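Local coordinates for protein tropomodulin (Caenorhabditis elegans, PDB 1PGV) that probably caps actin filaments at the pointed end, blocking subunit gain and loss there, and is represented here by its C-terminal domain, at residues A[139-144]-A[162-167]; A[89-94]-A[112-117]. All coordinates share one frame; numbering follows the deposited sequence. Where two conformers were deposited one is given.

Contact 1. Residues A[139-144]-A[162-167]; sequences SVLGNQ and VGISFA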
# COMPACT_ATOMS: atom_id res chain seq x y z
N SER A 139 -7.52 -12.27 9.79
CA SER A 139 -6.10 -12.55 9.59
C SER A 139 -5.76 -13.64 8.57
O SER A 139 -4.80 -13.51 7.82
CB SER A 139 -5.45 -12.88 10.94
OG SER A 139 -6.13 -13.93 11.59
N VAL A 140 -6.56 -14.71 8.54
CA VAL A 140 -6.30 -15.82 7.62
C VAL A 140 -6.52 -15.45 6.15
O VAL A 140 -7.66 -15.23 5.73
CB VAL A 140 -7.17 -17.04 7.97
CG1 VAL A 140 -6.85 -18.19 7.02
CG2 VAL A 140 -6.91 -17.45 9.41
N LEU A 141 -5.44 -15.42 5.39
CA LEU A 141 -5.51 -15.08 3.97
C LEU A 141 -6.10 -16.19 3.11
O LEU A 141 -6.88 -15.93 2.20
CB LEU A 141 -4.11 -14.74 3.45
CG LEU A 141 -3.37 -13.60 4.13
CD1 LEU A 141 -1.93 -13.54 3.62
CD2 LEU A 141 -4.09 -12.29 3.85
N GLY A 142 -5.71 -17.42 3.41
CA GLY A 142 -6.18 -18.55 2.63
C GLY A 142 -5.20 -18.86 1.53
O GLY A 142 -4.44 -17.98 1.09
N ASN A 143 -5.22 -20.09 1.03
CA ASN A 143 -4.29 -20.50 -0.00
C ASN A 143 -4.31 -19.70 -1.30
O ASN A 143 -3.26 -19.29 -1.79
CB ASN A 143 -4.50 -21.98 -0.34
CG ASN A 143 -3.43 -22.52 -1.25
OD1 ASN A 143 -2.24 -22.50 -0.91
ND2 ASN A 143 -3.83 -23.01 -2.42
N GLN A 144 -5.49 -19.46 -1.85
CA GLN A 144 -5.56 -18.73 -3.11
C GLN A 144 -4.96 -17.33 -3.01
O GLN A 144 -4.24 -16.90 -3.91
CB GLN A 144 -7.00 -18.66 -3.60
CG GLN A 144 -7.57 -20.03 -3.93
CD GLN A 144 -8.84 -19.97 -4.76
OE1 GLN A 144 -9.41 -21.00 -5.11
NE2 GLN A 144 -9.29 -18.76 -5.07
N VAL A 162 7.12 -5.96 2.92
CA VAL A 162 5.72 -6.33 2.77
C VAL A 162 5.22 -6.83 4.12
O VAL A 162 5.63 -7.89 4.59
CB VAL A 162 5.54 -7.43 1.70
CG1 VAL A 162 4.08 -7.90 1.66
CG2 VAL A 162 5.95 -6.89 0.34
N GLY A 163 4.36 -6.03 4.74
CA GLY A 163 3.83 -6.37 6.04
C GLY A 163 2.61 -7.25 5.92
O GLY A 163 1.47 -6.79 6.08
N ILE A 164 2.86 -8.52 5.65
CA ILE A 164 1.82 -9.54 5.50
C ILE A 164 2.36 -10.83 6.08
O ILE A 164 3.52 -11.18 5.86
CB ILE A 164 1.47 -9.77 4.02
CG1 ILE A 164 0.79 -8.53 3.46
CG2 ILE A 164 0.60 -11.03 3.88
CD1 ILE A 164 0.36 -8.66 2.02
N SER A 165 1.52 -11.55 6.83
CA SER A 165 1.94 -12.80 7.43
C SER A 165 1.42 -13.96 6.59
O SER A 165 0.22 -14.12 6.43
CB SER A 165 1.40 -12.89 8.86
OG SER A 165 1.83 -14.09 9.49
N PHE A 166 2.35 -14.75 6.05
CA PHE A 166 2.01 -15.90 5.21
C PHE A 166 2.11 -17.19 6.01
O PHE A 166 3.00 -17.35 6.85
CB PHE A 166 2.96 -15.99 4.02
CG PHE A 166 2.85 -14.85 3.05
CD1 PHE A 166 1.91 -14.88 2.02
CD2 PHE A 166 3.67 -13.73 3.18
CE1 PHE A 166 1.80 -13.82 1.12
CE2 PHE A 166 3.56 -12.66 2.28
CZ PHE A 166 2.63 -12.70 1.26
N ALA A 167 1.19 -18.11 5.76
CA ALA A 167 1.21 -19.40 6.45
C ALA A 167 1.92 -20.41 5.55
O ALA A 167 2.50 -21.38 6.02
CB ALA A 167 -0.23 -19.87 6.74
O HOH W 1 -2.22 -13.43 7.76
O HOH W 2 -2.25 -15.83 6.25

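Contact 2. Residues A[89-94]-A[112-117]; sequences GLIELI and PELLAR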
# COMPACT_ATOMS: atom_id res chain seq x y z
N GLY A 89 -10.85 2.32 -3.30
CA GLY A 89 -10.29 3.41 -4.08
C GLY A 89 -8.77 3.39 -4.14
O GLY A 89 -8.17 4.03 -5.01
N LEU A 90 -8.15 2.66 -3.23
CA LEU A 90 -6.69 2.56 -3.20
C LEU A 90 -6.17 1.86 -4.44
O LEU A 90 -5.00 2.00 -4.81
CB LEU A 90 -6.23 1.81 -1.95
CG LEU A 90 -6.38 2.56 -0.62
CD1 LEU A 90 -5.85 1.70 0.51
CD2 LEU A 90 -5.63 3.89 -0.69
N ILE A 91 -7.04 1.09 -5.10
CA ILE A 91 -6.62 0.41 -6.31
C ILE A 91 -6.23 1.45 -7.36
O ILE A 91 -5.17 1.34 -7.98
CB ILE A 91 -7.73 -0.50 -6.88
CG1 ILE A 91 -7.97 -1.67 -5.92
CG2 ILE A 91 -7.33 -1.02 -8.26
CD1 ILE A 91 -9.14 -2.57 -6.31
N GLU A 92 -7.09 2.45 -7.57
CA GLU A 92 -6.80 3.48 -8.56
C GLU A 92 -5.53 4.25 -8.18
O GLU A 92 -4.68 4.52 -9.02
CB GLU A 92 -7.96 4.47 -8.69
CG GLU A 92 -7.84 5.37 -9.90
CD GLU A 92 -8.83 6.52 -9.89
OE1 GLU A 92 -9.97 6.33 -9.42
OE2 GLU A 92 -8.47 7.62 -10.37
N LEU A 93 -5.43 4.59 -6.90
CA LEU A 93 -4.26 5.33 -6.40
C LEU A 93 -2.96 4.59 -6.70
O LEU A 93 -2.02 5.16 -7.28
CB LEU A 93 -4.38 5.56 -4.89
CG LEU A 93 -3.15 6.22 -4.26
CD1 LEU A 93 -2.95 7.58 -4.89
CD2 LEU A 93 -3.33 6.35 -2.76
N ILE A 94 -2.90 3.33 -6.30
CA ILE A 94 -1.72 2.51 -6.50
C ILE A 94 -1.36 2.36 -7.98
O ILE A 94 -0.20 2.51 -8.36
CB ILE A 94 -1.91 1.10 -5.88
CG1 ILE A 94 -2.09 1.24 -4.37
CG2 ILE A 94 -0.72 0.20 -6.20
CD1 ILE A 94 -2.45 -0.07 -3.66
N PRO A 112 -8.78 -10.45 2.75
CA PRO A 112 -7.62 -11.02 2.06
C PRO A 112 -7.71 -10.79 0.56
O PRO A 112 -6.70 -10.52 -0.10
CB PRO A 112 -7.70 -12.50 2.42
CG PRO A 112 -8.27 -12.47 3.80
CD PRO A 112 -9.38 -11.43 3.68
N GLU A 113 -8.92 -10.89 0.01
CA GLU A 113 -9.13 -10.71 -1.42
C GLU A 113 -8.78 -9.30 -1.87
O GLU A 113 -8.17 -9.10 -2.91
CB GLU A 113 -10.59 -11.01 -1.79
CG GLU A 113 -11.03 -12.44 -1.52
CD GLU A 113 -10.92 -12.84 -0.06
OE1 GLU A 113 -11.38 -12.07 0.81
OE2 GLU A 113 -10.38 -13.92 0.22
N LEU A 114 -9.18 -8.30 -1.08
CA LEU A 114 -8.89 -6.93 -1.46
C LEU A 114 -7.39 -6.68 -1.36
O LEU A 114 -6.80 -6.04 -2.23
CB LEU A 114 -9.64 -5.94 -0.56
CG LEU A 114 -9.38 -4.47 -0.91
CD1 LEU A 114 -9.63 -4.22 -2.38
CD2 LEU A 114 -10.27 -3.58 -0.05
N LEU A 115 -6.77 -7.19 -0.30
CA LEU A 115 -5.32 -7.03 -0.11
C LEU A 115 -4.57 -7.62 -1.30
O LEU A 115 -3.58 -7.06 -1.76
CB LEU A 115 -4.87 -7.70 1.18
CG LEU A 115 -5.37 -7.03 2.46
CD1 LEU A 115 -4.77 -7.73 3.68
CD2 LEU A 115 -4.98 -5.54 2.45
N ALA A 116 -5.04 -8.77 -1.79
CA ALA A 116 -4.40 -9.40 -2.93
C ALA A 116 -4.50 -8.47 -4.14
O ALA A 116 -3.55 -8.33 -4.91
CB ALA A 116 -5.06 -10.75 -3.24
N ARG A 117 -5.66 -7.84 -4.32
CA ARG A 117 -5.83 -6.93 -5.45
C ARG A 117 -4.92 -5.71 -5.29
O ARG A 117 -4.33 -5.24 -6.27
CB ARG A 117 -7.29 -6.49 -5.56
CG ARG A 117 -8.24 -7.63 -5.91
CD ARG A 117 -9.68 -7.13 -5.93
NE ARG A 117 -9.89 -6.13 -6.97
CZ ARG A 117 -10.91 -5.27 -6.99
NH1 ARG A 117 -11.82 -5.30 -6.03
NH2 ARG A 117 -11.01 -4.39 -7.98

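Contact 1. Residues A[139-144]-A[162-167]
L141 reaches across to I164, S165 and F166 with a single methyl. Its CB starts toward the 162-167 segment. CG lies anti to the carbonyl carbon (chi1 -59°). CD1 then continues the chain outward, anti to CA (chi2 172°), and becomes the touching tip. It lies 3.6 Å from I164 CG2, and the two side chains cross at about a right angle. The same L141 CD1 is 3.6 Å from the carbonyl oxygen S165 O. F166 CD1 is a looser neighbour at 4.4 Å from L141 CD1. The other branch, CD2, turns toward P112 of helix 112-121. I164 CG2 also sits 3.7 Å above one face of the F166 ring, toward its rim, and meets the ring and L141 from different directions. Water adds a polar margin. One water lies 2.6 Å from S139 O and 2.9 Å from S165 O. A second links S165 O to L141 N, the latter weakly. The carboxylate of E146 in helix 143-155 accepts a hydrogen bond from the backbone N of A167. The contact joins the loop entering helix 143-155 to the loop leaving strand 161-163, within a beta-alpha-beta unit typical of the leucine-rich repeat fold.

Contact 2. Residues A[89-94]-A[112-117]
Two helices on the helical face of the leucine-rich repeat domain meet here. They are helix 90-96 and helix 112-121, which flank strand 102-104 in the chain. Their nearest backbone positions, I91 CA and R117 CA, are 7.4 Å apart. I91 carries the contact from the first helix. Its CB points toward the second helix, and CG1 lies anti to the carbonyl carbon (chi1 -68°). CD1 continues the extended chain and forms the tip. As modelled, this methyl comes in over one face of the R117 guanidinium, toward the rim of the flat group. It is nearest the NH2 corner: I91 CD1 to R117 NH2 is 3.1 Å, too short to take at face value. The central carbon R117 CZ is 3.3 Å from I91 CD1. R117 NE and NH1 are farther from the methyl. A bend at chi3 (63°) turns the arginine chain so that the flat group can meet I91. L114, one turn earlier, offers a looser apolar partner, with its CD1 4.3 Å from I91 CD1. L114 is buried and also packs on D84 and A87, while R117 is exposed. The isoleucine methyl thus touches one buried and one exposed residue. L118 continues the apolar seam, touching L90, I91 and I94. The exact placing of the arginine tip is somewhat doubtful, given the close approach. No hydrogen bond joins the two segments. The contact is van der Waals in nature: as modelled, a methyl covers part of one guanidinium face and may keep some water from it, while the N-H groups lie in the guanidinium plane and do not point at the methyl.

From the N terminus, contact 2 comes first. It closes a loop that leaves helix 90-96, passes through strand 102-104 and returns at helix 112-121. The chain then finishes that helix and runs through strand 130-132. Contact 1 closes the next loop, which contains most of helix 143-155 and the start of strand 161-163. The two loops follow one another and neither nest nor cross. They still touch: P112, at the start of helix 112-121, packs against the backbone oxygens of V140 and L141. Their centres are about 15 Å apart. Together they tie successive helices and loops along the five-stranded parallel sheet, from its middle to its C-terminal edge.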